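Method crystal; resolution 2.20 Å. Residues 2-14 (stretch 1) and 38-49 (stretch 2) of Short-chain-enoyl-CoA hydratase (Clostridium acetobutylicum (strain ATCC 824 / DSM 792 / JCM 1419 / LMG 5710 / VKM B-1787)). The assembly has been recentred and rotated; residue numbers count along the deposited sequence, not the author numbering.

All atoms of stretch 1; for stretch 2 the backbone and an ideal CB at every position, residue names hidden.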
# COMPACT_ATOMS: atom_id res chain seq x y z
N GLU A 2 -18.88 14.36 -33.35
CA GLU A 2 -20.29 14.70 -33.25
C GLU A 2 -21.01 13.50 -32.62
O GLU A 2 -20.68 12.35 -32.92
CB GLU A 2 -20.84 15.10 -34.63
CG GLU A 2 -22.31 15.51 -34.65
CD GLU A 2 -23.23 14.37 -35.06
OE1 GLU A 2 -23.98 13.88 -34.19
OE2 GLU A 2 -23.18 13.95 -36.24
N LEU A 3 -21.97 13.77 -31.74
CA LEU A 3 -22.42 12.81 -30.72
C LEU A 3 -23.83 12.33 -30.96
O LEU A 3 -24.72 13.16 -31.08
CB LEU A 3 -22.41 13.49 -29.36
CG LEU A 3 -21.11 14.18 -28.95
CD1 LEU A 3 -21.33 14.97 -27.67
CD2 LEU A 3 -20.03 13.14 -28.78
N ASN A 4 -24.06 11.02 -31.01
CA ASN A 4 -25.45 10.55 -31.12
C ASN A 4 -25.85 9.45 -30.14
O ASN A 4 -26.87 8.78 -30.34
CB ASN A 4 -25.82 10.23 -32.58
CG ASN A 4 -24.88 9.22 -33.22
OD1 ASN A 4 -24.05 9.57 -34.06
ND2 ASN A 4 -25.03 7.97 -32.83
N ASN A 5 -25.06 9.27 -29.08
CA ASN A 5 -25.47 8.47 -27.90
C ASN A 5 -25.47 9.31 -26.59
O ASN A 5 -26.06 8.91 -25.58
CB ASN A 5 -24.56 7.23 -27.75
CG ASN A 5 -24.85 6.14 -28.78
OD1 ASN A 5 -25.88 6.15 -29.44
ND2 ASN A 5 -23.94 5.19 -28.90
N VAL A 6 -24.86 10.49 -26.64
CA VAL A 6 -24.61 11.33 -25.47
C VAL A 6 -24.86 12.80 -25.72
O VAL A 6 -24.23 13.40 -26.58
CB VAL A 6 -23.13 11.19 -25.07
CG1 VAL A 6 -22.83 11.99 -23.79
CG2 VAL A 6 -22.79 9.71 -24.93
N ILE A 7 -25.73 13.41 -24.93
CA ILE A 7 -25.99 14.82 -25.02
C ILE A 7 -25.14 15.58 -24.01
O ILE A 7 -25.00 15.13 -22.88
CB ILE A 7 -27.48 15.11 -24.75
CG1 ILE A 7 -28.36 14.28 -25.68
CG2 ILE A 7 -27.75 16.60 -24.94
CD1 ILE A 7 -29.81 14.21 -25.24
N LEU A 8 -24.62 16.74 -24.38
CA LEU A 8 -23.89 17.56 -23.44
C LEU A 8 -24.37 19.01 -23.41
O LEU A 8 -24.33 19.68 -24.44
CB LEU A 8 -22.41 17.57 -23.80
CG LEU A 8 -21.56 18.58 -23.00
CD1 LEU A 8 -21.39 18.16 -21.54
CD2 LEU A 8 -20.19 18.77 -23.63
N GLU A 9 -24.75 19.50 -22.22
CA GLU A 9 -25.33 20.84 -22.03
C GLU A 9 -24.67 21.60 -20.88
O GLU A 9 -24.20 20.99 -19.94
CB GLU A 9 -26.81 20.73 -21.72
CG GLU A 9 -27.52 19.61 -22.45
CD GLU A 9 -29.02 19.67 -22.29
OE1 GLU A 9 -29.63 20.71 -22.67
OE2 GLU A 9 -29.59 18.69 -21.79
N LYS A 10 -24.65 22.92 -20.96
CA LYS A 10 -23.90 23.77 -20.04
C LYS A 10 -24.86 24.85 -19.53
O LYS A 10 -25.34 25.68 -20.29
CB LYS A 10 -22.69 24.42 -20.74
CG LYS A 10 -21.81 23.47 -21.58
CD LYS A 10 -21.30 24.10 -22.90
CE LYS A 10 -21.24 23.13 -24.10
NZ LYS A 10 -19.89 22.53 -24.34
N GLU A 11 -25.12 24.83 -18.23
CA GLU A 11 -26.10 25.70 -17.58
C GLU A 11 -25.37 26.59 -16.56
O GLU A 11 -25.25 26.25 -15.39
CB GLU A 11 -27.17 24.84 -16.88
CG GLU A 11 -27.62 23.61 -17.69
CD GLU A 11 -28.56 22.67 -16.92
OE1 GLU A 11 -28.66 22.83 -15.68
OE2 GLU A 11 -29.19 21.79 -17.57
N GLY A 12 -24.86 27.72 -17.04
CA GLY A 12 -24.07 28.62 -16.20
C GLY A 12 -22.69 28.02 -15.93
O GLY A 12 -21.76 28.20 -16.73
N LYS A 13 -22.56 27.31 -14.82
CA LYS A 13 -21.29 26.68 -14.50
C LYS A 13 -21.41 25.16 -14.31
O LYS A 13 -20.45 24.52 -13.87
CB LYS A 13 -20.65 27.35 -13.27
CG LYS A 13 -20.41 28.86 -13.42
CD LYS A 13 -19.59 29.44 -12.26
CE LYS A 13 -19.93 30.90 -11.95
NZ LYS A 13 -19.26 31.90 -12.83
N VAL A 14 -22.55 24.58 -14.67
CA VAL A 14 -22.69 23.13 -14.56
C VAL A 14 -23.03 22.46 -15.87
O VAL A 14 -23.86 22.93 -16.62
CB VAL A 14 -23.67 22.68 -13.42
CG1 VAL A 14 -24.45 23.82 -12.83
CG2 VAL A 14 -24.60 21.54 -13.84
N UNK A 38 -14.76 11.43 -25.06
CA UNK A 38 -14.70 12.69 -25.76
C UNK A 38 -15.39 13.80 -24.92
O UNK A 38 -14.81 14.91 -24.76
CB UNK A 38 -15.35 12.56 -27.14
N UNK A 39 -16.57 13.51 -24.36
CA UNK A 39 -17.27 14.61 -23.66
C UNK A 39 -16.53 14.88 -22.38
O UNK A 39 -16.40 16.05 -21.99
CB UNK A 39 -18.74 14.27 -23.38
N UNK A 40 -16.00 13.83 -21.74
CA UNK A 40 -15.21 14.06 -20.55
C UNK A 40 -14.06 14.99 -20.90
O UNK A 40 -13.87 16.02 -20.24
CB UNK A 40 -14.70 12.74 -19.96
N UNK A 41 -13.34 14.68 -21.98
CA UNK A 41 -12.23 15.55 -22.40
C UNK A 41 -12.68 16.96 -22.73
O UNK A 41 -11.97 17.97 -22.44
CB UNK A 41 -11.52 14.95 -23.62
N UNK A 42 -13.86 17.04 -23.34
CA UNK A 42 -14.51 18.34 -23.57
C UNK A 42 -14.78 19.07 -22.25
O UNK A 42 -14.49 20.25 -22.14
CB UNK A 42 -15.82 18.15 -24.34
N UNK A 43 -15.30 18.39 -21.23
CA UNK A 43 -15.54 19.08 -19.95
C UNK A 43 -14.21 19.44 -19.29
O UNK A 43 -14.07 20.50 -18.67
CB UNK A 43 -16.38 18.21 -19.01
N UNK A 44 -13.22 18.57 -19.47
CA UNK A 44 -11.89 18.84 -18.95
C UNK A 44 -11.38 20.23 -19.36
O UNK A 44 -10.88 20.97 -18.52
CB UNK A 44 -10.92 17.76 -19.43
N UNK A 45 -11.52 20.60 -20.64
CA UNK A 45 -10.96 21.88 -21.12
C UNK A 45 -11.84 23.09 -20.85
O UNK A 45 -11.37 24.22 -20.97
CB UNK A 45 -10.70 21.79 -22.63
N UNK A 46 -13.10 22.86 -20.46
CA UNK A 46 -14.03 23.96 -20.21
C UNK A 46 -14.04 24.44 -18.76
O UNK A 46 -14.72 23.89 -17.91
CB UNK A 46 -15.44 23.53 -20.61
N UNK A 47 -13.30 25.52 -18.50
CA UNK A 47 -13.14 26.01 -17.15
C UNK A 47 -14.37 26.78 -16.66
O UNK A 47 -14.46 27.11 -15.47
CB UNK A 47 -11.90 26.90 -17.07
N UNK A 48 -15.33 27.05 -17.55
CA UNK A 48 -16.63 27.58 -17.12
C UNK A 48 -17.47 26.49 -16.46
O UNK A 48 -18.35 26.79 -15.64
CB UNK A 48 -17.39 28.18 -18.31
N UNK A 49 -17.19 25.23 -16.80
CA UNK A 49 -17.81 24.06 -16.14
C UNK A 49 -17.11 23.70 -14.84
O UNK A 49 -15.94 23.33 -14.84
CB UNK A 49 -17.79 22.85 -17.08

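Strand 6-11 and helix 38-45 run nearly parallel, at 13° and 10.1 Å at closest approach, a spacing that leaves room for side chains between them. The strand's alternation sends Val-6, Leu-8 and Lys-10 toward the helix, while Leu-3 reaches it from the preceding loop.

Position 38 is helical, and its CA-to-CB bond points toward stretch 1, with the ideal CB 5.0 Å from Leu-3 CD2. A large, partly apolar side chain, aromatic or aliphatic, could lie against that methyl. The residue is Tyr-38; its ring carbon CD1 packs 3.8 Å from Leu-3 CD2, which approaches the ring obliquely.

Position 39 faces the strand squarely. Its ideal CB lies 4.7 Å from both Val-6 CG1 and Leu-8 CD2 and 5.1 Å from Leu-3 CD1, so the surroundings are wholly aliphatic and close. A small or medium apolar residue suits: alanine would fit, valine would fill more. Val-39 is found. Its CG1 meets Val-6 CG1 at 3.7 Å and Leu-3 CD1 at 4.1 Å, while its CG2 lies 4.4 Å from Leu-8 CD1.

Positions 40 and 41 meet nothing of stretch 1, which therefore says little about them beyond a preference for residues tolerated in a helix. They are Ile-40, whose CB points away, and Gly-41, which has no side chain.

One turn on from 38, position 42 points toward the strand, its ideal CB 4.5 Å from Leu-8 CD2. An aliphatic residue, or a long polar one with an aliphatic stem, would serve. It is Glu-42, whose CG lies 4.3 Å from Leu-8 CD2.

At 43 the CB points sideways and no atom of stretch 1 comes within 5.5 Å of it. Contact thus demands length, as in leucine, isoleucine or methionine. Ile-43 supplies it: its end comes nearer the strand, and CD1 reaches Leu-8 CD1 at 3.9 Å.

Positions 44 and 45 are out of reach and could readily be polar; they are Glu-44 and Asn-45.

Position 46 leaves the helical backbone angles (-91/98) and points toward stretch 1, where Lys-10 offers a positive charge. An acidic residue is attractive, though asparagine or serine could also serve the turn that begins here. Asp-46 has OD2 4.4 Å from Lys-10 NZ, beyond a salt bridge. Its OD1 accepts a hydrogen bond from the backbone N of position 48 at 2.9 Å and a weak one from N of position 49 at 3.4 Å, bracing the type I turn 46-49.

Position 47, within that turn, is out of reach; a small polar residue suits, and Ser-47 occupies it.

At 48 the CB lies sideways, 4.7 Å from Gly-12 O, and the backbone makes the closer contact: O sits 3.2 Å from Lys-13 CA in a CA-H...O contact. Many polar residues would do; it is Glu-48, whose side chain stays at the edge of the contact.

Position 49 points away, yet its CA lies 3.5 Å from Lys-13 O in a second CA-H...O contact. The side chain is little specified, and a beta-branched residue is compatible with phi/psi of -82/115. Val-49 ends the stretch, its N closing the turn with a hydrogen bond to Asp-46 O at 3.0 Å.

Stretch 2 38-49: YVIGEIENDSEV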
# COMPACT_ATOMS: atom_id res chain seq x y z
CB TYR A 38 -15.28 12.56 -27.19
CG TYR A 38 -15.48 13.90 -27.86
CD1 TYR A 38 -16.69 14.59 -27.69
CD2 TYR A 38 -14.47 14.50 -28.63
CE1 TYR A 38 -16.89 15.83 -28.27
CE2 TYR A 38 -14.67 15.75 -29.21
CZ TYR A 38 -15.89 16.41 -29.02
OH TYR A 38 -16.16 17.65 -29.58
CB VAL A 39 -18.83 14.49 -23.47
CG1 VAL A 39 -19.46 13.39 -24.33
CG2 VAL A 39 -19.28 14.38 -22.02
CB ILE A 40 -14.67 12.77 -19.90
CG1 ILE A 40 -15.81 11.93 -19.34
CG2 ILE A 40 -13.69 13.11 -18.77
CD1 ILE A 40 -15.54 10.44 -19.33
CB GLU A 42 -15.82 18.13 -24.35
CG GLU A 42 -16.22 19.26 -25.28
CD GLU A 42 -15.29 19.48 -26.46
OE1 GLU A 42 -14.67 18.51 -26.94
OE2 GLU A 42 -15.19 20.66 -26.89
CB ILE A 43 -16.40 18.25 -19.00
CG1 ILE A 43 -17.82 18.16 -19.57
CG2 ILE A 43 -16.40 18.83 -17.58
CD1 ILE A 43 -18.55 16.87 -19.24
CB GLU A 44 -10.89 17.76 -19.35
CG GLU A 44 -10.98 16.48 -18.51
CD GLU A 44 -9.94 15.43 -18.88
OE1 GLU A 44 -9.24 15.61 -19.92
OE2 GLU A 44 -9.81 14.42 -18.15
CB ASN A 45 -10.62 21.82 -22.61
CG ASN A 45 -9.84 20.57 -22.96
OD1 ASN A 45 -9.04 20.08 -22.14
ND2 ASN A 45 -10.09 20.02 -24.14
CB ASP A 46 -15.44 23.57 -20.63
CG ASP A 46 -16.38 24.78 -20.76
OD1 ASP A 46 -16.19 25.79 -20.04
OD2 ASP A 46 -17.30 24.69 -21.57
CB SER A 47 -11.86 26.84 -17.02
OG SER A 47 -11.75 27.77 -18.06
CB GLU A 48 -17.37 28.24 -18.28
CG GLU A 48 -16.90 29.66 -18.59
CD GLU A 48 -17.48 30.24 -19.89
OE1 GLU A 48 -18.28 29.56 -20.56
OE2 GLU A 48 -17.13 31.39 -20.24
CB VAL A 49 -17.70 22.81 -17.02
CG1 VAL A 49 -18.30 21.62 -16.29
CG2 VAL A 49 -18.39 23.06 -18.36
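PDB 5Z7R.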